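Local atomic coordinates of cell wall binding protein cwp8 (Peptoclostridium difficile, PDB entry 5J6Q), a protein that probably anchors to the Clostridium difficile cell wall through a module built from three CWB2 domains. Residues D320-G325 / N425-A430; S328-S333 / K410-T415. One frame throughout, in Å; residues are numbered along the deposited sequence.

Contact 1: residues D320-G325 / N425-A430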
loop_
_atom_site.group_PDB
_atom_site.type_symbol
_atom_site.label_atom_id
_atom_site.label_comp_id
_atom_site.label_asym_id
_atom_site.label_seq_id
_atom_site.Cartn_x
_atom_site.Cartn_y
_atom_site.Cartn_z
ATOM N N ASP A 320 -22.406 21.640 -6.820
ATOM C CA ASP A 320 -21.632 22.619 -7.561
ATOM C C ASP A 320 -21.671 24.034 -6.907
ATOM O O ASP A 320 -21.087 24.973 -7.452
ATOM C CB ASP A 320 -22.216 22.751 -8.988
ATOM C CG ASP A 320 -22.331 21.455 -9.741
ATOM O OD1 ASP A 320 -21.371 20.637 -9.683
ATOM O OD2 ASP A 320 -23.373 21.250 -10.390
ATOM N N ALA A 321 -22.341 24.166 -5.783
ATOM C CA ALA A 321 -22.545 25.434 -5.072
ATOM C C ALA A 321 -21.330 25.847 -4.270
ATOM O O ALA A 321 -21.307 25.841 -3.025
ATOM C CB ALA A 321 -23.757 25.308 -4.155
ATOM N N ILE A 322 -20.318 26.267 -4.992
ATOM C CA ILE A 322 -19.059 26.645 -4.371
ATOM C C ILE A 322 -19.237 27.809 -3.436
ATOM O O ILE A 322 -18.723 27.751 -2.298
ATOM C CB ILE A 322 -18.023 26.954 -5.473
ATOM C CG1 ILE A 322 -17.896 25.730 -6.338
ATOM C CG2 ILE A 322 -16.703 27.348 -4.886
ATOM C CD1 ILE A 322 -17.459 24.485 -5.481
ATOM N N VAL A 323 -19.970 28.868 -3.861
ATOM C CA VAL A 323 -20.035 30.002 -2.909
ATOM C C VAL A 323 -20.837 29.687 -1.636
ATOM O O VAL A 323 -20.405 30.085 -0.547
ATOM C CB VAL A 323 -20.575 31.278 -3.605
ATOM C CG1 VAL A 323 -20.991 32.327 -2.584
ATOM C CG2 VAL A 323 -19.511 31.856 -4.538
ATOM N N ASP A 324 -21.971 28.996 -1.751
ATOM C CA ASP A 324 -22.754 28.693 -0.565
ATOM C C ASP A 324 -21.930 27.788 0.312
ATOM O O ASP A 324 -21.938 27.915 1.543
ATOM C CB ASP A 324 -24.065 27.977 -0.947
ATOM C CG ASP A 324 -24.886 28.675 -2.013
ATOM O OD1 ASP A 324 -24.729 29.897 -2.174
ATOM O OD2 ASP A 324 -25.696 27.982 -2.692
ATOM N N GLY A 325 -21.222 26.843 -0.320
ATOM C CA GLY A 325 -20.391 25.937 0.432
ATOM C C GLY A 325 -19.237 26.586 1.178
ATOM O O GLY A 325 -19.064 26.337 2.361
ATOM N N ASN A 425 -18.008 36.788 -7.485
ATOM C CA ASN A 425 -17.263 36.031 -8.505
ATOM C C ASN A 425 -15.880 35.598 -7.952
ATOM O O ASN A 425 -15.022 35.178 -8.726
ATOM C CB ASN A 425 -17.020 36.904 -9.787
ATOM C CG ASN A 425 -16.122 38.125 -9.524
ATOM O OD1 ASN A 425 -15.593 38.303 -8.403
ATOM N ND2 ASN A 425 -15.877 39.022 -10.517
ATOM N N GLY A 426 -15.639 35.701 -6.627
ATOM C CA GLY A 426 -14.298 35.393 -6.145
ATOM C C GLY A 426 -14.152 34.098 -5.403
ATOM O O GLY A 426 -13.399 34.065 -4.410
ATOM N N GLU A 427 -14.808 33.021 -5.860
ATOM C CA GLU A 427 -14.717 31.790 -5.032
ATOM C C GLU A 427 -13.297 31.134 -4.940
ATOM O O GLU A 427 -12.969 30.598 -3.915
ATOM C CB GLU A 427 -15.721 30.752 -5.490
ATOM C CG GLU A 427 -15.469 30.198 -6.868
ATOM C CD GLU A 427 -16.653 30.416 -7.786
ATOM O OE1 GLU A 427 -17.780 30.576 -7.266
ATOM O OE2 GLU A 427 -16.450 30.443 -9.028
ATOM N N ALA A 428 -12.511 31.185 -5.973
ATOM C CA ALA A 428 -11.200 30.621 -5.938
ATOM C C ALA A 428 -10.287 31.420 -4.948
ATOM O O ALA A 428 -9.367 30.790 -4.481
ATOM C CB ALA A 428 -10.616 30.688 -7.308
ATOM N N ASP A 429 -10.533 32.792 -4.694
ATOM C CA ASP A 429 -9.753 33.588 -3.712
ATOM C C ASP A 429 -10.321 33.384 -2.348
ATOM O O ASP A 429 -9.587 33.405 -1.341
ATOM C CB ASP A 429 -9.810 35.121 -3.945
ATOM C CG ASP A 429 -8.986 35.580 -5.100
ATOM O OD1 ASP A 429 -8.054 34.813 -5.538
ATOM O OD2 ASP A 429 -9.231 36.681 -5.579
ATOM N N ALA A 430 -11.641 33.260 -2.309
ATOM C CA ALA A 430 -12.395 33.138 -1.077
ATOM C C ALA A 430 -12.133 31.872 -0.335
ATOM O O ALA A 430 -11.898 31.956 0.864
ATOM C CB ALA A 430 -13.869 33.260 -1.384
#

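Contact 2: residues S328-S333 / K410-T415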
loop_
_atom_site.group_PDB
_atom_site.type_symbol
_atom_site.label_atom_id
_atom_site.label_comp_id
_atom_site.label_asym_id
_atom_site.label_seq_id
_atom_site.Cartn_x
_atom_site.Cartn_y
_atom_site.Cartn_z
ATOM N N SER A 328 -20.397 28.341 3.929
ATOM C CA SER A 328 -20.928 27.477 4.999
ATOM C C SER A 328 -19.911 26.928 6.003
ATOM O O SER A 328 -20.331 26.178 6.905
ATOM C CB SER A 328 -21.646 26.294 4.387
ATOM O OG SER A 328 -22.740 26.792 3.637
ATOM N N ALA A 329 -18.619 27.298 5.891
ATOM C CA ALA A 329 -17.617 26.687 6.763
ATOM C C ALA A 329 -17.761 27.075 8.222
ATOM O O ALA A 329 -17.658 26.145 9.027
ATOM C CB ALA A 329 -16.196 27.041 6.281
ATOM N N PRO A 330 -17.898 28.396 8.602
ATOM C CA PRO A 330 -18.045 28.691 10.046
ATOM C C PRO A 330 -19.351 28.088 10.561
ATOM O O PRO A 330 -19.436 27.852 11.725
ATOM C CB PRO A 330 -17.961 30.219 10.096
ATOM C CG PRO A 330 -18.286 30.642 8.713
ATOM C CD PRO A 330 -17.663 29.648 7.849
ATOM N N LEU A 331 -20.337 27.837 9.679
ATOM C CA LEU A 331 -21.601 27.284 10.048
ATOM C C LEU A 331 -21.441 25.803 10.369
ATOM O O LEU A 331 -21.920 25.382 11.446
ATOM C CB LEU A 331 -22.688 27.449 8.940
ATOM C CG LEU A 331 -24.016 26.859 9.418
ATOM C CD1 LEU A 331 -24.325 27.466 10.840
ATOM C CD2 LEU A 331 -25.114 27.110 8.514
ATOM N N ALA A 332 -20.768 25.002 9.440
ATOM C CA ALA A 332 -20.515 23.594 9.744
ATOM C C ALA A 332 -19.627 23.487 10.992
ATOM O O ALA A 332 -19.778 22.530 11.757
ATOM C CB ALA A 332 -19.825 22.871 8.591
ATOM N N SER A 333 -18.716 24.410 11.198
ATOM C CA SER A 333 -17.842 24.285 12.367
ATOM C C SER A 333 -18.621 24.604 13.627
ATOM O O SER A 333 -18.402 23.972 14.668
ATOM C CB SER A 333 -16.673 25.266 12.277
ATOM O OG SER A 333 -15.545 24.718 11.612
ATOM N N LYS A 410 -26.478 35.047 9.425
ATOM C CA LYS A 410 -27.423 35.197 10.531
ATOM C C LYS A 410 -27.536 33.957 11.431
ATOM O O LYS A 410 -27.823 34.111 12.620
ATOM C CB LYS A 410 -28.795 35.560 9.971
ATOM C CG LYS A 410 -28.897 37.017 9.571
ATOM C CD LYS A 410 -30.370 37.446 9.476
ATOM C CE LYS A 410 -30.674 38.093 8.145
ATOM N NZ LYS A 410 -31.939 37.568 7.541
ATOM N N GLN A 411 -27.320 32.737 10.869
ATOM C CA GLN A 411 -27.362 31.476 11.621
ATOM C C GLN A 411 -26.148 31.334 12.553
ATOM O O GLN A 411 -26.077 30.384 13.333
ATOM C CB GLN A 411 -27.371 30.270 10.679
ATOM C CG GLN A 411 -28.615 30.164 9.834
ATOM C CD GLN A 411 -29.731 29.486 10.603
ATOM O OE1 GLN A 411 -29.575 29.072 11.799
ATOM N NE2 GLN A 411 -30.862 29.328 9.924
ATOM N N LEU A 412 -25.212 32.246 12.476
ATOM C CA LEU A 412 -24.030 32.211 13.337
ATOM C C LEU A 412 -24.330 33.062 14.590
ATOM O O LEU A 412 -25.270 33.840 14.564
ATOM C CB LEU A 412 -22.763 32.814 12.642
ATOM C CG LEU A 412 -22.281 32.184 11.289
ATOM C CD1 LEU A 412 -21.073 33.024 10.778
ATOM C CD2 LEU A 412 -21.809 30.677 11.437
ATOM N N LYS A 413 -23.548 32.930 15.660
ATOM C CA LYS A 413 -23.723 33.755 16.849
ATOM C C LYS A 413 -23.068 35.140 16.616
ATOM O O LYS A 413 -21.922 35.187 16.172
ATOM C CB LYS A 413 -23.076 33.063 18.057
ATOM C CG LYS A 413 -23.733 31.730 18.402
ATOM C CD LYS A 413 -22.695 30.625 18.578
ATOM C CE LYS A 413 -22.024 30.682 19.932
ATOM N NZ LYS A 413 -20.918 31.681 19.961
ATOM N N ASP A 414 -23.788 36.250 16.908
ATOM C CA ASP A 414 -23.315 37.628 16.741
ATOM C C ASP A 414 -22.139 38.003 17.649
ATOM O O ASP A 414 -21.634 39.117 17.567
ATOM C CB ASP A 414 -24.466 38.594 17.033
ATOM C CG ASP A 414 -25.182 38.265 18.327
ATOM O OD1 ASP A 414 -26.391 37.968 18.272
ATOM O OD2 ASP A 414 -24.524 38.295 19.398
ATOM N N THR A 415 -21.705 37.092 18.508
ATOM C CA THR A 415 -20.607 37.336 19.437
ATOM C C THR A 415 -19.240 37.340 18.743
ATOM O O THR A 415 -18.207 37.387 19.421
ATOM C CB THR A 415 -20.662 36.247 20.504
ATOM O OG1 THR A 415 -20.851 34.990 19.839
ATOM C CG2 THR A 415 -21.800 36.471 21.489
#

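Contact 1: residues D320-G325 / N425-A430
Val323 and Glu427 bring the first turns of two helices together, their CA atoms 6.0 Å apart, the smallest such separation between residues 320-325 and 425-430. The contact rests on one acidic side chain laid across two branched aliphatic ones at about a right angle. Its aliphatic part meets Ile322: CG2 of Ile322 lies 3.6 Å from Glu427 CB and 3.7 Å from Glu427 CG. Beyond that, the carboxylate oxygen OE1 of Glu427 reaches CG2 of Val323 at 3.5 Å, a polar atom against a methyl group. Glu427 CG is wedged between its own backbone N and carbonyl carbon (chi1 66°), and a bend at chi2 (-122°) then turns the carboxylate toward the N-terminal end of helix 322-327. The two segments occupy comparable places in successive CWB2 domains, probably of Toprim-like fold: each follows a strand of its own four-stranded parallel sheet (313-318 and 418-423) and begins a helix, with Ala321 and Gly426 as the N-cap residues. Lying just off the end of helix 322-327, with OE1 of Glu427 4.4 Å from Val323 N, the carboxylate probably gains some electrostatic stabilisation, although the separation is too long for a bond. The other oxygen, OE2 of Glu427, accepts a hydrogen bond from Asn527 ND2, in the third CWB2 range, while Ile322 also packs on Leu530, Val531 and Leu534.

Contact 2: residues S328-S333 / K410-T415
Leu412 meets Pro330 and Leu331 through a single methyl group, CD2, in apolar packing; the CA atoms of Leu331 and Leu412 are 6.4 Å apart. CD2 of Leu412 stands over the face of the peptide joining Pro330 to Leu331, 3.7 Å from Pro330 C and 3.7 Å from Leu331 N. The same methyl meets a side chain from each residue, Pro330 CB at 4.1 Å and Leu331 CD1, also at 4.1 Å. With CG anti to the backbone N (chi1 -179°) and chi2 at 51°, CD1 of Leu331 also meets Gln411 CB, 4.1 Å away. Across successive CWB2 ranges, a helix that follows strand 313-318 of one four-stranded parallel sheet is thus joined to the loop leading into strand 418-423 of the next, burying 175 Å² in all.

The Gln411 amide and Lys413 N find polar partners outside the two segments. Gln411 gives only its aliphatic base to Leu331; a bend at chi2 (-83°) leads its amide off, and NE2 binds Glu394 OE2. A second polar link comes at the last residue of helix 329-334, where Gln334 OE1 accepts a hydrogen bond from Lys413 N.

Leu331 also rests on Ile315 of strand 313-318, and Gln411 on Tyr369 of strand 367-371, while Ala329 and Ser333 pack against helices 434-438 and 531-542.

Contacts 1 and 2 join segments of the first and second CWB2 ranges, at centres about 17 Å apart. In the first range, 320-325 and 328-333 belong to two short helices in succession, 322-327 and 329-334, and the hydrogen bond between Ser328 OG and Asp324 O ties one segment to the other. In the second, segments 410-415 and 425-430 bracket strand 418-423 in sequence. Helix 531-542 touches both helical segments: Ile322 through Val531 and Leu534, Ala329 through Ala537. Both contacts are buried, and through that helix both sit beside the third CWB2 range.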